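Local coordinates for hypothetical protein (Bacteroides caccae, PDB 4M8R) that is of unknown function but belongs to the DUF4784 family, joining an N-terminal Ig-like domain to a WD40-like beta-propeller domain, at residues Lys127-Arg131 / Lys142-Ser147; Thr161-Cys165 / Phe177-Cys182; Leu199-Ser203 / Pro261-Met265; Val370-Arg375 / Asn417-Trp421; Arg393-Asp397 / Thr406-Asp410. One frame throughout, in Å; residues are numbered along the deposited sequence.

Interaction 1 (Lys127-Arg131 / Lys142-Ser147); sequences KTIER and KTWDMS
Two extended strands, 128-131 and 143-145, run antiparallel with axes 4.6 Å apart at 169°, forming a beta hairpin. I129 opposite W144 is the hydrogen-bonded pair, flanked by the non-hydrogen-bonded pairs T128-D145 and E130-T143.

Backbone hydrogen bonds set this register: I129 N to W144 O and W144 N to I129 O, both 2.9 Å, then R131 N to K142 O and M146 N to K127 O, also 2.9 Å. K127 has positive phi (54/66), as the first residue of a G1 bulge opposite N123.

Apolar contacts lie on the I129-W144 face. Beta-branched I129 (m, m) suits an extended, buried strand; its CD1 is 3.5 Å from SE of selenomethionine M146, its CB 4.2 Å from W144 CB. The indole of W144 (chi1 m) can pack while NE1 meets the carbonyl of F181.

Polar side chains take the other face, where T128 CB meets T143 CG2 at 3.6 Å; E130 bonds Y416. D145 suits the strand's end, OD1 accepting from S147 N (3.1 Å) in an Asx turn.

R131 NH2 and K142 NZ, 3.8 Å apart, repel, so backbone bonding and one apolar face, rather than charge pairing, hold this hairpin together.

Interaction 2 (Thr161-Cys165 / Phe177-Cys182); sequences TYGLC and FFLDFC
At G163, F178 fills the hollow where a CB would be. Strands 163-165 and 177-180 of this buried hairpin run antiparallel (166°, axes 4.5 Å apart), with L164-L179 as the hydrogen-bonded pair and G163-D180 and C165-F178 as non-hydrogen-bonded pairs. The hydrogen bonds are L164 N to L179 O at 2.9 Å, L179 N to L164 O at 2.7 Å and F181 N to Y162 O at 3.1 Å.

G163 is fully extended (-179/-179). A CB there would strike F178 CZ and L179 O; without one, F178 (chi1 t) swings CE1 to 3.5 Å from G163 CA. From the other side F181 (chi1 m) closes over it: G163 CA stands over the F181 ring face, 3.9 Å from the centroid, a CH-pi contact. Y162, at left-handed angles (49/57), sets its ring (chi1 t) over F181 CB, 3.7 Å from centroid to CB, and receives the edge of F181 in a T-shaped pair, centroids 5.2 Å apart. C182 SG sits at the Y162 ring edge.

D180 OD1 takes C182 N (2.7 Å) in an Asx turn, while OD2 makes a salt bridge to R84. The whole is the central hairpin of a four-stranded antiparallel sheet, consistent with one blade of a beta-propeller.

Interaction 3 (Leu199-Ser203 / Pro261-Met265); sequences LVIGS and PGVFM
F264, I201 and V200 bury the most surface where strands 199-201 and 262-264 lie parallel, their axes 4.5 Å apart and crossing at -38°. V200 pairs with G262 (CA-CA 4.3 Å) and I201 with V263 (5.1 Å).

F264 (chi1 m) points toward the first strand, and its ring meets V200. V200 CG1 stands over the ring face, 3.8 Å from its centroid, a CH-pi contact that suits a compact beta-branched residue in the t rotamer; S203 CB comes within 3.7 Å of F264 CD2. In the assembly F264 also meets F57 of a second subunit.

I201 joins the backbones. Its N donates to G262 O (3.0 Å) and its O accepts from F264 N (3.0 Å), while G262 N reaches L199 O (2.8 Å), the staggered pattern of parallel strands. On the face opposite V200, I201 CG1 (chi1 p) touches P261 CB at 4.1 Å and V263 CG2 at 4.4 Å.

Two glycines lie here. A CB on G262 would come near V200 CG2; G202, with phi near 96°, adopts angles at which a CB would jam against the preceding carbonyl, and there the first strand ends.

The bonds between the strands are thus all backbone to backbone, with apolar side chains packing on both faces.

Interaction 4 (Val370-Arg375 / Asn417-Trp421); sequences VSITNR and NSVVW. With EDO (1,2-ethanediol), chain H.
Strands 370-373 and 419-421 run side by side and nearly parallel (4°), but at 6.5 Å between axes they are too far apart for backbone pairing. Side chains bridge the gap. S371 and T373, two apart and so on the same side of their extended strand, both point toward the other chain with chi1 t; S371 OG accepts V419 N and T373 OG1 accepts W421 N, each at 3.2 Å. Short hydroxyl side chains suit this spacing, each standing in for a carbonyl. T373 also sets CG2 3.7 Å from W421 CD1. I372, between them, points away.

W421 (chi1 m, chi2 114°) is the largest filler. R375 (chi1 t) folds along it: R375 CB lies over the five-membered ring, 3.6 Å from its centroid and almost on its normal, and R375 NE comes within 3.4 Å of W421 CZ2. R375 NH1 also makes a salt bridge to E135 of a third subunit; W421 NE1 bonds T383.

At the far end V370 CG1 lies 4.2 Å from N417 OD1, which bonds R393. An ethanediol, probably from crystallisation, bonds I372 O weakly through O1 (3.4 Å).

The two strands belong to different sheets, 419-422 being the C-terminal strand beside 118-123. This is consistent with the innermost strands of adjoining propeller blades at the Velcro closure of the ring.

Interaction 5 (Arg393-Asp397 / Thr406-Asp410); sequences RTTSD and TDYTD
Y408 (chi1 m, chi2 82°) lays its ring edge along the strand opposite, past T395 and S396 as far as D397. Its CD1 touches T395 CG2 at 3.8 Å, and OH reaches D397 OD2 at 2.7 Å in a weak hydrogen bond; that hydroxyl also bonds R375, while D397 OD1 is held by T383. A tyrosine suits the place because its long ring, edge along the strand, carries the hydroxyl to D397 and R375.

The backbones of 394-397 and 406-407 are antiparallel. D397 with T406 is the hydrogen-bonded pair, D397 N to T406 O at 3.0 Å and T406 N to D397 O at 2.9 Å; S396 with D407 is the non-hydrogen-bonded pair, CA atoms only 4.2 Å apart. One residue on, Y408 N gives a further bond to T395 O (3.0 Å).

On the face opposite D397 and T406, D407 (m) brings OD1 within reach of S396 (chi1 t), whose OG donates to D407 OD1 at 2.6 Å. Strand 404-407 is the last of its four-stranded sheet, and T406 and Y408 pack on T137 of a third subunit.

With hydroxyls and carboxylates on both faces, this edge hairpin is tied by its backbone and by one short and one weak side-chain hydrogen bond, and apolar contact is scant.

Overall arrangement
All five contacts lie in the WD40-like range, and the sheets they join are consistent with a six-bladed propeller. Interactions 1 and 2, hairpins of successive sheets, have centres 12 Å apart and touch, with W144 NE1 2.9 Å from F181 O. Interaction 3 joins two four-stranded halves, consistent with neighbouring blades, of one mixed sheet; its centre is 18 Å from that of interaction 2, and C165 touches L199. Interaction 5 is nested in the chain loop closed by interaction 4; their centres are 12 Å apart, with R375 NH2 2.9 Å from Y408 OH. Strand 419-422 of interaction 4 joins the sheet that holds interaction 1, consistent with closure of the ring.

Interaction 1 (Lys127-Arg131 / Lys142-Ser147)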
# COMPACT_ATOMS: atom_id res chain seq x y z
N LYS A 127 -30.29 -7.36 29.60
CA LYS A 127 -30.05 -6.22 28.70
C LYS A 127 -28.58 -5.80 28.75
O LYS A 127 -28.23 -4.71 29.20
CB LYS A 127 -30.98 -5.04 29.04
CG LYS A 127 -32.46 -5.36 28.92
CD LYS A 127 -32.86 -5.73 27.50
CE LYS A 127 -34.36 -5.94 27.38
NZ LYS A 127 -34.75 -6.34 26.00
N THR A 128 -27.72 -6.70 28.27
CA THR A 128 -26.28 -6.51 28.28
C THR A 128 -25.62 -7.13 27.05
O THR A 128 -26.11 -8.13 26.52
CB THR A 128 -25.64 -7.15 29.52
OG1 THR A 128 -26.06 -8.52 29.63
CG2 THR A 128 -26.02 -6.41 30.79
N ILE A 129 -24.52 -6.53 26.62
CA ILE A 129 -23.62 -7.15 25.65
C ILE A 129 -22.59 -7.94 26.45
O ILE A 129 -21.96 -7.38 27.34
CB ILE A 129 -22.86 -6.10 24.82
CG1 ILE A 129 -23.83 -5.13 24.14
CG2 ILE A 129 -21.96 -6.77 23.79
CD1 ILE A 129 -24.76 -5.79 23.16
N GLU A 130 -22.43 -9.22 26.14
CA GLU A 130 -21.50 -10.08 26.86
C GLU A 130 -20.41 -10.59 25.93
O GLU A 130 -20.70 -11.00 24.81
CB GLU A 130 -22.24 -11.28 27.46
CG GLU A 130 -23.11 -10.95 28.67
CD GLU A 130 -23.78 -12.16 29.27
OE1 GLU A 130 -23.71 -13.27 28.69
OE2 GLU A 130 -24.41 -12.01 30.35
N ARG A 131 -19.17 -10.60 26.41
CA ARG A 131 -18.09 -11.23 25.66
C ARG A 131 -18.17 -12.74 25.83
O ARG A 131 -17.93 -13.24 26.92
CB ARG A 131 -16.72 -10.74 26.12
CG ARG A 131 -15.57 -11.30 25.30
CD ARG A 131 -14.27 -10.63 25.68
NE ARG A 131 -13.90 -10.97 27.05
CZ ARG A 131 -13.21 -10.18 27.87
NH1 ARG A 131 -12.79 -8.97 27.48
NH2 ARG A 131 -12.93 -10.60 29.10
N LYS A 142 -15.83 -7.92 30.90
CA LYS A 142 -16.68 -8.91 30.22
C LYS A 142 -18.06 -8.45 29.73
O LYS A 142 -18.59 -9.03 28.78
CB LYS A 142 -16.90 -10.12 31.14
CG LYS A 142 -15.65 -10.87 31.55
CD LYS A 142 -15.99 -12.18 32.24
CE LYS A 142 -14.78 -12.81 32.90
NZ LYS A 142 -13.65 -13.04 31.95
N THR A 143 -18.63 -7.44 30.39
CA THR A 143 -20.04 -7.07 30.16
C THR A 143 -20.23 -5.57 29.94
O THR A 143 -19.53 -4.76 30.54
CB THR A 143 -20.92 -7.54 31.35
OG1 THR A 143 -20.83 -8.97 31.44
CG2 THR A 143 -22.38 -7.16 31.16
N TRP A 144 -21.17 -5.21 29.07
CA TRP A 144 -21.53 -3.81 28.84
C TRP A 144 -23.04 -3.62 28.99
O TRP A 144 -23.83 -4.42 28.48
CB TRP A 144 -21.11 -3.35 27.44
CG TRP A 144 -19.63 -3.21 27.26
CD1 TRP A 144 -18.91 -2.06 27.33
CD2 TRP A 144 -18.70 -4.26 26.98
NE1 TRP A 144 -17.57 -2.32 27.10
CE2 TRP A 144 -17.42 -3.67 26.89
CE3 TRP A 144 -18.82 -5.65 26.81
CZ2 TRP A 144 -16.27 -4.41 26.63
CZ3 TRP A 144 -17.67 -6.38 26.55
CH2 TRP A 144 -16.41 -5.76 26.46
N ASP A 145 -23.43 -2.55 29.68
CA ASP A 145 -24.83 -2.29 29.97
C ASP A 145 -25.54 -1.74 28.73
O ASP A 145 -25.08 -0.78 28.12
CB ASP A 145 -24.94 -1.29 31.13
CG ASP A 145 -26.38 -0.92 31.46
OD1 ASP A 145 -27.31 -1.71 31.18
OD2 ASP A 145 -26.57 0.18 32.01
N MSE A 146 -26.66 -2.37 28.37
CA MSE A 146 -27.37 -2.04 27.14
C MSE A 146 -28.70 -1.41 27.42
O MSE A 146 -29.57 -1.37 26.54
CB MSE A 146 -27.55 -3.36 26.38
CG MSE A 146 -27.52 -3.18 24.87
SE MSE A 146 -28.05 -4.85 23.97
CE MSE A 146 -29.89 -5.02 24.61
N SER A 147 -28.88 -0.89 28.63
CA SER A 147 -30.21 -0.45 29.09
C SER A 147 -30.64 0.92 28.54
O SER A 147 -31.82 1.25 28.58
CB SER A 147 -30.26 -0.42 30.63
OG SER A 147 -29.29 0.47 31.15

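Interaction 2 (Thr161-Cys165 / Phe177-Cys182)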
# COMPACT_ATOMS: atom_id res chain seq x y z
N THR A 161 -12.88 -0.76 15.01
CA THR A 161 -13.57 0.30 15.75
C THR A 161 -13.68 0.00 17.24
O THR A 161 -13.93 0.92 18.03
CB THR A 161 -14.98 0.55 15.20
OG1 THR A 161 -15.74 -0.66 15.23
CG2 THR A 161 -14.89 1.07 13.78
N TYR A 162 -13.49 -1.25 17.63
CA TYR A 162 -13.63 -1.71 19.02
C TYR A 162 -14.95 -1.23 19.62
O TYR A 162 -14.98 -0.53 20.64
CB TYR A 162 -12.43 -1.30 19.89
CG TYR A 162 -12.31 -2.11 21.17
CD1 TYR A 162 -12.17 -3.50 21.14
CD2 TYR A 162 -12.32 -1.49 22.42
CE1 TYR A 162 -12.06 -4.24 22.30
CE2 TYR A 162 -12.20 -2.23 23.59
CZ TYR A 162 -12.08 -3.61 23.52
OH TYR A 162 -11.96 -4.35 24.68
N GLY A 163 -16.03 -1.61 18.94
CA GLY A 163 -17.38 -1.34 19.40
C GLY A 163 -18.38 -1.93 18.42
O GLY A 163 -17.98 -2.53 17.42
N LEU A 164 -19.67 -1.75 18.69
CA LEU A 164 -20.72 -2.37 17.90
C LEU A 164 -21.69 -1.35 17.34
O LEU A 164 -22.09 -0.42 18.03
CB LEU A 164 -21.50 -3.37 18.75
CG LEU A 164 -20.70 -4.50 19.36
CD1 LEU A 164 -21.55 -5.30 20.33
CD2 LEU A 164 -20.12 -5.41 18.29
N CYS A 165 -22.05 -1.54 16.07
CA CYS A 165 -23.08 -0.75 15.43
C CYS A 165 -24.37 -1.56 15.39
O CYS A 165 -24.34 -2.78 15.31
CB CYS A 165 -22.65 -0.37 14.01
SG CYS A 165 -21.16 0.66 13.93
N PHE A 177 -26.73 3.42 15.87
CA PHE A 177 -25.87 3.81 16.99
C PHE A 177 -24.60 2.99 17.03
O PHE A 177 -24.58 1.85 16.57
CB PHE A 177 -26.62 3.62 18.30
CG PHE A 177 -27.73 4.58 18.50
CD1 PHE A 177 -27.49 5.79 19.14
CD2 PHE A 177 -29.00 4.29 18.05
CE1 PHE A 177 -28.52 6.70 19.33
CE2 PHE A 177 -30.03 5.19 18.24
CZ PHE A 177 -29.79 6.40 18.87
N PHE A 178 -23.56 3.57 17.61
CA PHE A 178 -22.31 2.87 17.88
C PHE A 178 -22.11 2.79 19.39
O PHE A 178 -22.12 3.81 20.08
CB PHE A 178 -21.14 3.63 17.25
CG PHE A 178 -19.78 3.08 17.61
CD1 PHE A 178 -19.32 1.91 17.03
CD2 PHE A 178 -18.96 3.76 18.49
CE1 PHE A 178 -18.08 1.40 17.35
CE2 PHE A 178 -17.71 3.26 18.81
CZ PHE A 178 -17.26 2.09 18.24
N LEU A 179 -21.97 1.57 19.90
CA LEU A 179 -21.60 1.35 21.30
C LEU A 179 -20.09 1.19 21.39
O LEU A 179 -19.55 0.25 20.84
CB LEU A 179 -22.28 0.10 21.86
CG LEU A 179 -21.77 -0.34 23.23
CD1 LEU A 179 -22.07 0.73 24.28
CD2 LEU A 179 -22.37 -1.67 23.63
N ASP A 180 -19.44 2.11 22.10
CA ASP A 180 -17.98 2.12 22.22
C ASP A 180 -17.55 1.24 23.38
O ASP A 180 -17.93 1.49 24.52
CB ASP A 180 -17.50 3.57 22.45
CG ASP A 180 -15.98 3.70 22.46
OD1 ASP A 180 -15.27 2.75 22.85
OD2 ASP A 180 -15.48 4.79 22.08
N PHE A 181 -16.78 0.19 23.10
CA PHE A 181 -16.33 -0.73 24.15
C PHE A 181 -15.42 -0.07 25.20
O PHE A 181 -15.44 -0.47 26.35
CB PHE A 181 -15.59 -1.95 23.57
CG PHE A 181 -16.49 -2.98 22.91
CD1 PHE A 181 -17.78 -3.23 23.36
CD2 PHE A 181 -16.00 -3.73 21.85
CE1 PHE A 181 -18.57 -4.19 22.75
CE2 PHE A 181 -16.79 -4.69 21.24
CZ PHE A 181 -18.07 -4.92 21.69
N CYS A 182 -14.63 0.92 24.79
CA CYS A 182 -13.73 1.62 25.71
C CYS A 182 -14.47 2.32 26.85
O CYS A 182 -14.03 2.27 27.99
CB CYS A 182 -12.90 2.68 24.97
SG CYS A 182 -11.80 2.04 23.70

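Interaction 3 (Leu199-Ser203 / Pro261-Met265)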
# COMPACT_ATOMS: atom_id res chain seq x y z
N LEU A 199 -29.29 -1.84 8.45
CA LEU A 199 -27.87 -1.64 8.23
C LEU A 199 -27.45 -2.59 7.13
O LEU A 199 -28.06 -3.65 6.94
CB LEU A 199 -27.07 -1.93 9.48
CG LEU A 199 -27.29 -1.01 10.67
CD1 LEU A 199 -26.37 -1.41 11.81
CD2 LEU A 199 -27.06 0.44 10.28
N VAL A 200 -26.40 -2.23 6.40
CA VAL A 200 -25.90 -3.06 5.32
C VAL A 200 -24.39 -3.23 5.48
O VAL A 200 -23.65 -2.25 5.52
CB VAL A 200 -26.22 -2.46 3.95
CG1 VAL A 200 -25.84 -3.43 2.84
CG2 VAL A 200 -27.70 -2.11 3.85
N ILE A 201 -23.96 -4.48 5.58
CA ILE A 201 -22.56 -4.80 5.76
C ILE A 201 -21.99 -5.48 4.52
O ILE A 201 -22.73 -5.80 3.59
CB ILE A 201 -22.35 -5.68 7.00
CG1 ILE A 201 -23.17 -6.97 6.91
CG2 ILE A 201 -22.73 -4.91 8.25
CD1 ILE A 201 -22.85 -7.94 8.02
N GLY A 202 -20.68 -5.69 4.50
CA GLY A 202 -20.02 -6.41 3.42
C GLY A 202 -19.41 -5.56 2.32
O GLY A 202 -18.88 -6.11 1.35
N SER A 203 -19.47 -4.23 2.43
CA SER A 203 -18.88 -3.37 1.39
C SER A 203 -17.37 -3.51 1.36
O SER A 203 -16.76 -3.44 0.30
CB SER A 203 -19.25 -1.90 1.59
OG SER A 203 -18.71 -1.39 2.79
N PRO A 261 -28.91 -7.72 9.36
CA PRO A 261 -28.21 -6.82 8.45
C PRO A 261 -28.33 -7.26 6.99
O PRO A 261 -28.30 -8.46 6.69
CB PRO A 261 -26.75 -6.88 8.91
CG PRO A 261 -26.64 -8.05 9.81
CD PRO A 261 -28.01 -8.31 10.37
N GLY A 262 -28.47 -6.29 6.10
CA GLY A 262 -28.39 -6.55 4.68
C GLY A 262 -26.94 -6.80 4.29
O GLY A 262 -26.02 -6.53 5.06
N VAL A 263 -26.75 -7.33 3.09
CA VAL A 263 -25.42 -7.70 2.62
C VAL A 263 -25.21 -7.22 1.19
O VAL A 263 -26.04 -7.46 0.33
CB VAL A 263 -25.23 -9.22 2.69
CG1 VAL A 263 -23.98 -9.66 1.94
CG2 VAL A 263 -25.15 -9.68 4.14
N PHE A 264 -24.09 -6.54 0.97
CA PHE A 264 -23.69 -6.14 -0.38
C PHE A 264 -23.19 -7.35 -1.15
O PHE A 264 -22.32 -8.08 -0.67
CB PHE A 264 -22.54 -5.12 -0.34
CG PHE A 264 -22.98 -3.70 -0.10
CD1 PHE A 264 -23.64 -2.99 -1.09
CD2 PHE A 264 -22.70 -3.06 1.10
CE1 PHE A 264 -24.02 -1.67 -0.88
CE2 PHE A 264 -23.08 -1.75 1.32
CZ PHE A 264 -23.75 -1.06 0.33
N MSE A 265 -23.71 -7.54 -2.35
CA MSE A 265 -23.12 -8.49 -3.29
C MSE A 265 -21.80 -7.95 -3.74
O MSE A 265 -21.51 -6.76 -3.54
CB MSE A 265 -24.07 -8.64 -4.45
CG MSE A 265 -23.76 -9.89 -5.26
SE MSE A 265 -25.25 -10.20 -6.50
CE MSE A 265 -26.78 -10.21 -5.27

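Interaction 4 (Val370-Arg375 / Asn417-Trp421)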
# COMPACT_ATOMS: atom_id res chain seq x y z
N VAL A 370 -30.10 -18.86 13.97
CA VAL A 370 -30.64 -17.61 14.54
C VAL A 370 -29.69 -16.42 14.46
O VAL A 370 -30.11 -15.28 14.70
CB VAL A 370 -31.08 -17.79 16.01
CG1 VAL A 370 -32.34 -18.64 16.08
CG2 VAL A 370 -29.96 -18.38 16.86
N SER A 371 -28.43 -16.67 14.15
CA SER A 371 -27.47 -15.60 13.93
C SER A 371 -26.36 -16.08 13.01
O SER A 371 -25.97 -17.25 13.04
CB SER A 371 -26.88 -15.14 15.26
OG SER A 371 -26.24 -13.89 15.13
N ILE A 372 -25.87 -15.17 12.17
CA ILE A 372 -24.71 -15.40 11.32
C ILE A 372 -23.79 -14.19 11.43
O ILE A 372 -24.25 -13.06 11.44
CB ILE A 372 -25.10 -15.60 9.83
CG1 ILE A 372 -26.15 -16.70 9.69
CG2 ILE A 372 -23.87 -15.95 9.00
CD1 ILE A 372 -26.56 -16.98 8.26
N THR A 373 -22.49 -14.44 11.49
CA THR A 373 -21.51 -13.36 11.58
C THR A 373 -20.14 -13.84 11.09
O THR A 373 -19.93 -15.04 10.93
CB THR A 373 -21.46 -12.79 13.01
OG1 THR A 373 -20.57 -11.68 13.06
CG2 THR A 373 -21.04 -13.87 14.01
N ASN A 374 -19.22 -12.90 10.84
CA ASN A 374 -17.96 -13.20 10.17
C ASN A 374 -16.75 -12.77 10.97
O ASN A 374 -16.69 -11.64 11.46
CB ASN A 374 -17.89 -12.49 8.82
CG ASN A 374 -19.02 -12.88 7.89
OD1 ASN A 374 -20.17 -12.53 8.12
ND2 ASN A 374 -18.69 -13.60 6.83
N ARG A 375 -15.77 -13.66 11.08
CA ARG A 375 -14.50 -13.34 11.70
C ARG A 375 -13.52 -12.98 10.59
O ARG A 375 -13.09 -13.84 9.83
CB ARG A 375 -13.97 -14.53 12.51
CG ARG A 375 -13.03 -14.10 13.63
CD ARG A 375 -11.97 -15.13 13.97
NE ARG A 375 -12.52 -16.38 14.49
CZ ARG A 375 -11.86 -17.22 15.28
NH1 ARG A 375 -10.62 -16.95 15.68
NH2 ARG A 375 -12.45 -18.33 15.69
N ASN A 417 -29.62 -14.89 21.23
CA ASN A 417 -30.19 -15.03 19.88
C ASN A 417 -29.32 -14.37 18.81
O ASN A 417 -29.42 -14.71 17.63
CB ASN A 417 -31.61 -14.44 19.81
CG ASN A 417 -32.68 -15.44 20.19
OD1 ASN A 417 -32.66 -16.59 19.75
ND2 ASN A 417 -33.64 -15.01 21.01
N SER A 418 -28.50 -13.41 19.23
CA SER A 418 -27.58 -12.74 18.33
C SER A 418 -26.18 -12.77 18.90
O SER A 418 -25.97 -12.46 20.08
CB SER A 418 -28.01 -11.29 18.11
OG SER A 418 -29.35 -11.23 17.68
N VAL A 419 -25.22 -13.17 18.07
CA VAL A 419 -23.80 -13.03 18.40
C VAL A 419 -23.10 -12.32 17.25
O VAL A 419 -23.55 -12.37 16.11
CB VAL A 419 -23.11 -14.38 18.68
CG1 VAL A 419 -23.66 -14.99 19.96
CG2 VAL A 419 -23.26 -15.33 17.50
N VAL A 420 -21.99 -11.66 17.57
CA VAL A 420 -21.26 -10.87 16.59
C VAL A 420 -19.76 -10.94 16.85
O VAL A 420 -19.32 -10.81 17.99
CB VAL A 420 -21.74 -9.40 16.59
CG1 VAL A 420 -21.72 -8.81 17.99
CG2 VAL A 420 -20.91 -8.56 15.63
N TRP A 421 -19.00 -11.17 15.79
CA TRP A 421 -17.54 -11.05 15.86
C TRP A 421 -17.16 -9.57 15.79
O TRP A 421 -17.74 -8.81 15.01
CB TRP A 421 -16.89 -11.79 14.69
CG TRP A 421 -16.74 -13.27 14.87
CD1 TRP A 421 -17.37 -14.25 14.16
CD2 TRP A 421 -15.89 -13.94 15.81
NE1 TRP A 421 -16.97 -15.48 14.60
CE2 TRP A 421 -16.07 -15.32 15.61
CE3 TRP A 421 -15.00 -13.50 16.79
CZ2 TRP A 421 -15.38 -16.28 16.36
CZ3 TRP A 421 -14.32 -14.45 17.55
CH2 TRP A 421 -14.52 -15.83 17.33
C1 EDO H . -24.39 -11.79 7.73
O1 EDO H . -24.70 -10.95 8.85
C2 EDO H . -22.89 -12.00 7.69
O2 EDO H . -22.51 -12.92 6.65

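Interaction 5 (Arg393-Asp397 / Thr406-Asp410)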
# COMPACT_ATOMS: atom_id res chain seq x y z
N ARG A 393 -28.10 -24.64 22.43
CA ARG A 393 -27.55 -23.82 21.35
C ARG A 393 -26.12 -24.22 20.95
O ARG A 393 -25.33 -24.66 21.79
CB ARG A 393 -27.59 -22.33 21.74
CG ARG A 393 -28.82 -21.63 21.19
CD ARG A 393 -29.07 -20.29 21.86
NE ARG A 393 -30.12 -19.55 21.18
CZ ARG A 393 -31.43 -19.81 21.26
NH1 ARG A 393 -31.88 -20.83 21.99
NH2 ARG A 393 -32.29 -19.06 20.58
N THR A 394 -25.81 -24.06 19.67
CA THR A 394 -24.53 -24.48 19.11
C THR A 394 -23.91 -23.36 18.27
O THR A 394 -24.63 -22.65 17.56
CB THR A 394 -24.70 -25.73 18.22
OG1 THR A 394 -25.43 -26.73 18.94
CG2 THR A 394 -23.35 -26.31 17.80
N THR A 395 -22.60 -23.20 18.37
CA THR A 395 -21.86 -22.23 17.57
C THR A 395 -20.91 -22.99 16.66
O THR A 395 -20.15 -23.83 17.14
CB THR A 395 -21.05 -21.27 18.46
OG1 THR A 395 -21.89 -20.79 19.53
CG2 THR A 395 -20.53 -20.09 17.66
N SER A 396 -20.93 -22.70 15.37
CA SER A 396 -20.13 -23.46 14.41
C SER A 396 -19.68 -22.65 13.20
O SER A 396 -20.42 -21.80 12.70
CB SER A 396 -20.93 -24.68 13.94
OG SER A 396 -20.06 -25.71 13.51
N ASP A 397 -18.46 -22.92 12.75
CA ASP A 397 -17.89 -22.28 11.56
C ASP A 397 -18.06 -23.19 10.35
O ASP A 397 -17.83 -24.40 10.44
CB ASP A 397 -16.39 -22.01 11.74
CG ASP A 397 -16.10 -20.69 12.45
OD1 ASP A 397 -17.04 -19.93 12.78
OD2 ASP A 397 -14.91 -20.41 12.66
N THR A 406 -17.27 -26.87 11.75
CA THR A 406 -16.41 -27.12 12.90
C THR A 406 -16.99 -26.38 14.11
O THR A 406 -17.05 -25.15 14.13
CB THR A 406 -14.97 -26.65 12.64
OG1 THR A 406 -14.65 -26.80 11.25
CG2 THR A 406 -13.99 -27.46 13.47
N ASP A 407 -17.42 -27.15 15.10
CA ASP A 407 -18.09 -26.59 16.27
C ASP A 407 -17.09 -25.99 17.25
O ASP A 407 -15.99 -26.51 17.43
CB ASP A 407 -18.91 -27.68 16.98
CG ASP A 407 -19.95 -28.34 16.08
OD1 ASP A 407 -20.47 -27.69 15.15
OD2 ASP A 407 -20.26 -29.53 16.32
N TYR A 408 -17.49 -24.89 17.89
CA TYR A 408 -16.77 -24.35 19.04
C TYR A 408 -17.20 -25.13 20.28
O TYR A 408 -18.36 -25.05 20.69
CB TYR A 408 -17.11 -22.87 19.23
CG TYR A 408 -16.56 -21.96 18.15
CD1 TYR A 408 -17.22 -21.80 16.94
CD2 TYR A 408 -15.38 -21.25 18.35
CE1 TYR A 408 -16.73 -20.97 15.95
CE2 TYR A 408 -14.87 -20.41 17.37
CZ TYR A 408 -15.54 -20.27 16.17
OH TYR A 408 -15.03 -19.44 15.21
N THR A 409 -16.29 -25.89 20.87
CA THR A 409 -16.62 -26.74 22.02
C THR A 409 -16.80 -25.97 23.34
O THR A 409 -17.45 -26.47 24.26
CB THR A 409 -15.58 -27.85 22.21
OG1 THR A 409 -14.26 -27.29 22.16
CG2 THR A 409 -15.72 -28.92 21.13
N ASP A 410 -16.25 -24.76 23.43
CA ASP A 410 -16.44 -23.92 24.62
C ASP A 410 -17.81 -23.27 24.68
O ASP A 410 -18.21 -22.76 25.73
CB ASP A 410 -15.38 -22.81 24.67
CG ASP A 410 -13.99 -23.33 24.94
OD1 ASP A 410 -13.84 -24.51 25.32
OD2 ASP A 410 -13.03 -22.54 24.77